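Local coordinates for Myo-inositol phosphohydrolase (Mitsuokella multacida, PDB 4WU3), which probably removes phosphate groups from myo-inositol hexakisphosphate (phytate) as a PTP-like phytase, and binds inositol-(1,3,4,5)-tetrakisphosphate in this crystal, at residues R440-L445 with D589-D594; N577-E582 with H601-F606. The protein carries 2 engineered substitutions. All coordinates share one frame; numbering follows the deposited sequence.

Interaction 1 (R440-L445 with D589-D594); sequences RDWGNL and DQWKAD. With 4IP (inositol-(1,3,4,5)-tetrakisphosphate), chain F.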
loop_
_atom_site.group_PDB
_atom_site.type_symbol
_atom_site.label_atom_id
_atom_site.label_comp_id
_atom_site.label_asym_id
_atom_site.label_seq_id
_atom_site.Cartn_x
_atom_site.Cartn_y
_atom_site.Cartn_z
ATOM N N ARG A 440 -23.705 6.435 -1.005
ATOM C CA ARG A 440 -23.934 7.305 -2.176
ATOM C C ARG A 440 -25.344 7.219 -2.783
ATOM O O ARG A 440 -25.569 7.651 -3.915
ATOM C CB ARG A 440 -22.907 7.018 -3.269
ATOM C CG ARG A 440 -21.535 7.604 -2.994
ATOM C CD ARG A 440 -20.576 7.250 -4.114
ATOM N NE ARG A 440 -19.197 7.559 -3.762
ATOM C CZ ARG A 440 -18.167 7.429 -4.592
ATOM N NH1 ARG A 440 -18.360 7.001 -5.835
ATOM N NH2 ARG A 440 -16.950 7.747 -4.177
ATOM N N ASP A 441 -26.294 6.685 -2.028
ATOM C CA ASP A 441 -27.638 6.412 -2.549
ATOM C C ASP A 441 -27.630 5.505 -3.799
ATOM O O ASP A 441 -28.458 5.658 -4.702
ATOM C CB ASP A 441 -28.381 7.725 -2.838
ATOM C CG ASP A 441 -29.890 7.520 -2.988
ATOM O OD1 ASP A 441 -30.400 6.510 -2.463
ATOM O OD2 ASP A 441 -30.560 8.352 -3.644
ATOM N N TRP A 442 -26.706 4.550 -3.843
ATOM C CA TRP A 442 -26.586 3.654 -4.993
ATOM C C TRP A 442 -27.077 2.238 -4.674
ATOM O O TRP A 442 -26.519 1.243 -5.149
ATOM C CB TRP A 442 -25.141 3.606 -5.503
ATOM C CG TRP A 442 -24.715 4.848 -6.224
ATOM C CD1 TRP A 442 -25.500 5.915 -6.552
ATOM C CD2 TRP A 442 -23.412 5.139 -6.739
ATOM N NE1 TRP A 442 -24.763 6.863 -7.215
ATOM C CE2 TRP A 442 -23.479 6.409 -7.352
ATOM C CE3 TRP A 442 -22.192 4.459 -6.726
ATOM C CZ2 TRP A 442 -22.376 7.009 -7.952
ATOM C CZ3 TRP A 442 -21.094 5.053 -7.326
ATOM C CH2 TRP A 442 -21.195 6.321 -7.927
ATOM N N GLY A 443 -28.150 2.161 -3.895
ATOM C CA GLY A 443 -28.754 0.885 -3.526
ATOM C C GLY A 443 -29.058 -0.057 -4.677
ATOM O O GLY A 443 -29.039 -1.267 -4.498
ATOM N N ASN A 444 -29.362 0.480 -5.850
ATOM C CA ASN A 444 -29.717 -0.351 -7.000
ATOM C C ASN A 444 -28.792 -0.152 -8.192
ATOM O O ASN A 444 -29.194 -0.345 -9.348
ATOM C CB ASN A 444 -31.158 -0.088 -7.415
ATOM C CG ASN A 444 -32.147 -0.708 -6.467
ATOM O OD1 ASN A 444 -31.864 -1.732 -5.858
ATOM N ND2 ASN A 444 -33.308 -0.077 -6.313
ATOM N N LEU A 445 -27.548 0.218 -7.908
ATOM C CA LEU A 445 -26.549 0.384 -8.953
ATOM C C LEU A 445 -26.379 -0.904 -9.754
ATOM O O LEU A 445 -26.196 -1.978 -9.193
ATOM C CB LEU A 445 -25.214 0.799 -8.343
ATOM C CG LEU A 445 -24.139 1.153 -9.368
ATOM C CD1 LEU A 445 -24.428 2.483 -10.048
ATOM C CD2 LEU A 445 -22.763 1.177 -8.710
ATOM N N ASP A 589 -11.655 14.857 -1.350
ATOM C CA ASP A 589 -12.917 14.322 -0.813
ATOM C C ASP A 589 -14.143 14.634 -1.680
ATOM O O ASP A 589 -15.249 14.220 -1.349
ATOM C CB ASP A 589 -13.170 14.798 0.628
ATOM C CG ASP A 589 -13.723 16.219 0.698
ATOM O OD1 ASP A 589 -13.273 17.080 -0.081
ATOM O OD2 ASP A 589 -14.608 16.478 1.542
ATOM N N GLN A 590 -13.950 15.351 -2.783
ATOM C CA GLN A 590 -15.079 15.768 -3.624
ATOM C C GLN A 590 -15.301 14.788 -4.764
ATOM O O GLN A 590 -14.998 15.066 -5.919
ATOM C CB GLN A 590 -14.868 17.187 -4.149
ATOM C CG GLN A 590 -14.912 18.228 -3.040
ATOM C CD GLN A 590 -14.796 19.652 -3.552
ATOM O OE1 GLN A 590 -13.809 20.019 -4.180
ATOM N NE2 GLN A 590 -15.810 20.458 -3.278
ATOM N N TRP A 591 -15.852 13.634 -4.416
ATOM C CA TRP A 591 -15.987 12.531 -5.353
ATOM C C TRP A 591 -16.914 12.849 -6.520
ATOM O O TRP A 591 -16.851 12.184 -7.552
ATOM C CB TRP A 591 -16.466 11.273 -4.621
ATOM C CG TRP A 591 -17.871 11.327 -4.109
ATOM C CD1 TRP A 591 -18.288 11.738 -2.867
ATOM C CD2 TRP A 591 -19.048 10.921 -4.811
ATOM N NE1 TRP A 591 -19.655 11.626 -2.766
ATOM C CE2 TRP A 591 -20.145 11.123 -3.945
ATOM C CE3 TRP A 591 -19.282 10.412 -6.086
ATOM C CZ2 TRP A 591 -21.454 10.822 -4.315
ATOM C CZ3 TRP A 591 -20.584 10.124 -6.457
ATOM C CH2 TRP A 591 -21.654 10.335 -5.577
ATOM N N LYS A 592 -17.754 13.871 -6.371
ATOM C CA LYS A 592 -18.733 14.199 -7.398
ATOM C C LYS A 592 -18.135 14.972 -8.553
ATOM O O LYS A 592 -18.800 15.169 -9.563
ATOM C CB LYS A 592 -19.884 15.015 -6.814
ATOM C CG LYS A 592 -20.769 14.240 -5.856
ATOM C CD LYS A 592 -21.824 15.141 -5.237
ATOM C CE LYS A 592 -22.555 14.435 -4.108
ATOM N NZ LYS A 592 -23.615 15.292 -3.501
ATOM N N ALA A 593 -16.888 15.398 -8.410
ATOM C CA ALA A 593 -16.263 16.283 -9.388
ATOM C C ALA A 593 -16.332 15.745 -10.813
ATOM O O ALA A 593 -16.792 16.433 -11.713
ATOM C CB ALA A 593 -14.820 16.552 -8.999
ATOM N N ASP A 594 -15.871 14.518 -11.012
ATOM C CA ASP A 594 -15.907 13.873 -12.323
ATOM C C ASP A 594 -17.327 13.714 -12.856
ATOM O O ASP A 594 -17.543 13.742 -14.067
ATOM C CB ASP A 594 -15.236 12.491 -12.259
ATOM C CG ASP A 594 -13.732 12.572 -12.002
ATOM O OD1 ASP A 594 -13.114 13.615 -12.335
ATOM O OD2 ASP A 594 -13.165 11.586 -11.469
HETATM C C1 4IP F . -29.580 14.857 -5.681
HETATM O O1 4IP F . -30.752 15.273 -6.381
HETATM C C2 4IP F . -29.952 14.338 -4.298
HETATM O O2 4IP F . -30.689 15.332 -3.600
HETATM C C3 4IP F . -28.717 14.005 -3.471
HETATM O O3 4IP F . -29.115 13.558 -2.173
HETATM C C4 4IP F . -27.782 15.204 -3.341
HETATM O O4 4IP F . -26.601 14.800 -2.640
HETATM C C5 4IP F . -27.407 15.730 -4.722
HETATM O O5 4IP F . -26.576 16.888 -4.607
HETATM C C6 4IP F . -28.646 16.059 -5.553
HETATM O O6 4IP F . -28.265 16.507 -6.856
HETATM P P1 4IP F . -31.692 14.251 -7.190
HETATM O O1P 4IP F . -30.875 13.863 -8.391
HETATM O O2P 4IP F . -32.911 15.086 -7.487
HETATM O O3P 4IP F . -31.965 13.136 -6.213
HETATM P P3 4IP F . -28.640 12.115 -1.630
HETATM O O4P 4IP F . -27.183 12.037 -2.022
HETATM O O5P 4IP F . -29.545 11.139 -2.348
HETATM O O6P 4IP F . -28.852 12.183 -0.138
HETATM P P4 4IP F . -26.036 15.608 -1.358
HETATM O O7P 4IP F . -27.234 15.795 -0.460
HETATM O O8P 4IP F . -25.002 14.663 -0.798
HETATM O O9P 4IP F . -25.486 16.888 -1.959
HETATM P P5 4IP F . -25.372 17.120 -5.659
HETATM O OPF 4IP F . -24.941 15.728 -6.096
HETATM O OPG 4IP F . -24.345 17.867 -4.834
HETATM O OPH 4IP F . -26.000 17.935 -6.767
#
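Arg440 lies flat over one face of the Trp591 indole, its guanidinium plane only 3° from that of the ring. CZ is 3.9 Å from the centroid of the six-membered ring, a cation-pi contact. Because the chain is extended from CG to NE (chi2 179°), the aliphatic part runs along the ring: CD makes a CH-pi contact, CG touches Trp591 CZ2 at 3.5 Å. Arginine suits this place by combining a flat cation with methylenes, while its NH2 forms a salt bridge with Asp287 of the second subunit. Asp441 lines the ligand pocket, OD2 within 3.2 Å of O5P of the inositol tetrakisphosphate, a close approach rather than a hydrogen bond. Trp442 meets Trp591 obliquely, CZ2 lying 3.9 Å from Trp591 CZ3 and the two planes at 86°; its buried NE1 is satisfied by Asp511 O. Across the indole of Trp591 from Arg440, Lys592 CG packs 3.6 Å above the ring plane, and the extended lysine carries NZ to O4 of the ligand (3.1 Å), with weak bonds to OPF and OPG. With a serine in place of Trp591, the Arg440 guanidinium is likely to lose its flat support and aim less firmly at Asp287 of the second subunit. The Arg440-Trp591 stack lies beside the pocket, reaching the second subunit through Arg440; Asp441 and Lys592 contribute to this PTP-like phytase's pocket, where P-loop residues Ser540 and Arg546 bind the ligand.

Interaction 2 (N577-E582 with H601-F606); sequences NYVAYE and HMIEKF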
loop_
_atom_site.group_PDB
_atom_site.type_symbol
_atom_site.label_atom_id
_atom_site.label_comp_id
_atom_site.label_asym_id
_atom_site.label_seq_id
_atom_site.Cartn_x
_atom_site.Cartn_y
_atom_site.Cartn_z
ATOM N N ASN A 577 -31.375 22.883 -10.100
ATOM C CA ASN A 577 -29.981 23.280 -9.996
ATOM C C ASN A 577 -29.524 23.658 -11.388
ATOM O O ASN A 577 -30.359 23.731 -12.303
ATOM C CB ASN A 577 -29.102 22.204 -9.347
ATOM C CG ASN A 577 -29.000 20.926 -10.159
ATOM O OD1 ASN A 577 -29.339 20.882 -11.339
ATOM N ND2 ASN A 577 -28.520 19.866 -9.515
ATOM N N TYR A 578 -28.230 23.938 -11.553
ATOM C CA TYR A 578 -27.670 24.221 -12.869
ATOM C C TYR A 578 -27.003 22.949 -13.377
ATOM O O TYR A 578 -26.036 22.475 -12.771
ATOM C CB TYR A 578 -26.648 25.357 -12.794
ATOM C CG TYR A 578 -26.380 26.014 -14.132
ATOM C CD1 TYR A 578 -27.301 26.896 -14.682
ATOM C CD2 TYR A 578 -25.216 25.750 -14.846
ATOM C CE1 TYR A 578 -27.075 27.492 -15.903
ATOM C CE2 TYR A 578 -24.982 26.343 -16.073
ATOM C CZ TYR A 578 -25.914 27.215 -16.592
ATOM O OH TYR A 578 -25.707 27.817 -17.807
ATOM N N VAL A 579 -27.507 22.404 -14.484
ATOM C CA VAL A 579 -27.090 21.083 -14.924
ATOM C C VAL A 579 -25.607 21.036 -15.261
ATOM O O VAL A 579 -24.996 19.982 -15.160
ATOM C CB VAL A 579 -27.870 20.603 -16.158
ATOM C CG1 VAL A 579 -27.380 19.226 -16.601
ATOM C CG2 VAL A 579 -29.362 20.573 -15.873
ATOM N N ALA A 580 -25.038 22.168 -15.678
ATOM C CA ALA A 580 -23.652 22.190 -16.161
ATOM C C ALA A 580 -22.687 22.699 -15.097
ATOM O O ALA A 580 -21.570 23.106 -15.406
ATOM C CB ALA A 580 -23.523 23.015 -17.441
ATOM N N TYR A 581 -23.115 22.642 -13.842
ATOM C CA TYR A 581 -22.241 22.990 -12.731
ATOM C C TYR A 581 -20.994 22.115 -12.732
ATOM O O TYR A 581 -21.066 20.897 -12.938
ATOM C CB TYR A 581 -22.977 22.841 -11.396
ATOM C CG TYR A 581 -22.088 23.035 -10.177
ATOM C CD1 TYR A 581 -21.679 24.300 -9.782
ATOM C CD2 TYR A 581 -21.654 21.945 -9.431
ATOM C CE1 TYR A 581 -20.862 24.472 -8.676
ATOM C CE2 TYR A 581 -20.844 22.109 -8.325
ATOM C CZ TYR A 581 -20.452 23.370 -7.950
ATOM O OH TYR A 581 -19.647 23.517 -6.850
ATOM N N GLU A 582 -19.847 22.744 -12.510
ATOM C CA GLU A 582 -18.612 22.008 -12.295
ATOM C C GLU A 582 -17.932 22.588 -11.073
ATOM O O GLU A 582 -18.070 23.779 -10.784
ATOM C CB GLU A 582 -17.675 22.095 -13.507
ATOM C CG GLU A 582 -18.330 21.738 -14.824
ATOM C CD GLU A 582 -17.329 21.285 -15.859
ATOM O OE1 GLU A 582 -17.248 21.901 -16.936
ATOM O OE2 GLU A 582 -16.621 20.303 -15.600
ATOM N N HIS A 601 -20.553 18.199 -19.688
ATOM C CA HIS A 601 -20.164 17.807 -21.032
ATOM C C HIS A 601 -21.357 17.246 -21.802
ATOM O O HIS A 601 -21.628 17.664 -22.931
ATOM C CB HIS A 601 -19.074 16.742 -20.930
ATOM C CG HIS A 601 -18.383 16.443 -22.220
ATOM N ND1 HIS A 601 -18.471 15.220 -22.843
ATOM C CD2 HIS A 601 -17.568 17.197 -22.989
ATOM C CE1 HIS A 601 -17.749 15.237 -23.949
ATOM N NE2 HIS A 601 -17.192 16.426 -24.060
ATOM N N MET A 602 -22.069 16.305 -21.183
ATOM C CA MET A 602 -23.111 15.563 -21.869
ATOM C C MET A 602 -24.369 16.384 -22.125
ATOM O O MET A 602 -25.084 16.108 -23.089
ATOM C CB MET A 602 -23.468 14.284 -21.100
ATOM C CG MET A 602 -22.354 13.242 -21.051
ATOM S SD MET A 602 -21.777 12.692 -22.673
ATOM C CE MET A 602 -23.159 11.712 -23.229
ATOM N N ILE A 603 -24.659 17.376 -21.283
ATOM C CA ILE A 603 -25.848 18.199 -21.509
ATOM C C ILE A 603 -25.667 19.059 -22.762
ATOM O O ILE A 603 -26.631 19.306 -23.487
ATOM C CB ILE A 603 -26.214 19.079 -20.299
ATOM C CG1 ILE A 603 -27.595 19.727 -20.497
ATOM C CG2 ILE A 603 -25.176 20.166 -20.083
ATOM C CD1 ILE A 603 -28.733 18.745 -20.657
ATOM N N GLU A 604 -24.435 19.495 -23.024
ATOM C CA GLU A 604 -24.106 20.160 -24.282
ATOM C C GLU A 604 -24.265 19.228 -25.464
ATOM O O GLU A 604 -24.784 19.629 -26.513
ATOM C CB GLU A 604 -22.664 20.645 -24.287
ATOM C CG GLU A 604 -22.432 21.892 -23.475
ATOM C CD GLU A 604 -21.026 22.432 -23.631
ATOM O OE1 GLU A 604 -20.131 21.672 -24.062
ATOM O OE2 GLU A 604 -20.816 23.622 -23.321
ATOM N N LYS A 605 -23.779 17.999 -25.323
ATOM C CA LYS A 605 -23.942 17.030 -26.390
ATOM C C LYS A 605 -25.424 16.877 -26.690
ATOM O O LYS A 605 -25.850 16.950 -27.848
ATOM C CB LYS A 605 -23.297 15.693 -26.038
ATOM C CG LYS A 605 -21.784 15.718 -26.205
ATOM C CD LYS A 605 -21.177 14.328 -26.298
ATOM C CE LYS A 605 -19.720 14.411 -26.732
ATOM N NZ LYS A 605 -19.055 13.079 -26.799
ATOM N N PHE A 606 -26.223 16.707 -25.647
ATOM C CA PHE A 606 -27.639 16.480 -25.859
ATOM C C PHE A 606 -28.285 17.669 -26.565
ATOM O O PHE A 606 -29.186 17.492 -27.365
ATOM C CB PHE A 606 -28.359 16.180 -24.551
ATOM C CG PHE A 606 -29.794 15.844 -24.743
ATOM C CD1 PHE A 606 -30.170 14.550 -25.033
ATOM C CD2 PHE A 606 -30.768 16.829 -24.673
ATOM C CE1 PHE A 606 -31.490 14.237 -25.224
ATOM C CE2 PHE A 606 -32.096 16.519 -24.866
ATOM C CZ PHE A 606 -32.455 15.221 -25.142
#
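Ile603 points from helix 593-613 into the turn that carries Val579 and Ala580. Its CB, where the chain branches, rests 3.9 Å from Val579 CG1. The shorter branch, CG2, reaches to the neighbouring residue, lying 4.2 Å from Ala580 CB. The longer branch starts at CG1, which stands anti to the backbone N (chi1 -170°) and meets the same Val579 CG1, again at 3.9 Å. At the tip, Ile603 CD1 is a little farther off, 4.3 Å from Val579 CG1, and the isoleucine also packs on Trp514 and Met556. One valine methyl thus sits against the branch point and the longer arm of its partner, and the two side chains cross at about a right angle. Val579 presents this methyl because its CG1 is anti to its own backbone N (chi1 179°). Beta-branched residues suit both sides, since their methyls stay near the backbone and fill space with little conformational freedom. Ala580 has the small side chain this close approach needs: its CA is 7.0 Å from that of Ile603. A type I turn from Tyr578 to Tyr581, closed by Tyr581 N to Tyr578 O, sets Val579 and Ala580 at its two central positions. The turn lies in the loop that links helix 564-573 to helix 593-613. Val579 also touches Thr548 on helix 545-558 and Ala580 touches Leu568 on helix 564-573, so the buried apolar cluster joins three helices.

In the fold
Helix 593-613 is shared by both contacts: interaction 1 uses the turn that leads into it, interaction 2 a stretch farther along. Their centres lie about 17 Å apart, and their nearest atoms about 5 Å, without touching. Along the chain the segments alternate, in the order 440-445, 577-582, 589-594, 601-606. Interaction 1 brings the loop after strand 432-438 to the ligand pocket and to the second subunit, whereas interaction 2 packs the connection from helix 564-573 against the same helix in the interior. Since the turn bearing Lys592 runs directly into this helix, the apolar packing at 601-606 and the ligand-binding lysine belong to one continuous element.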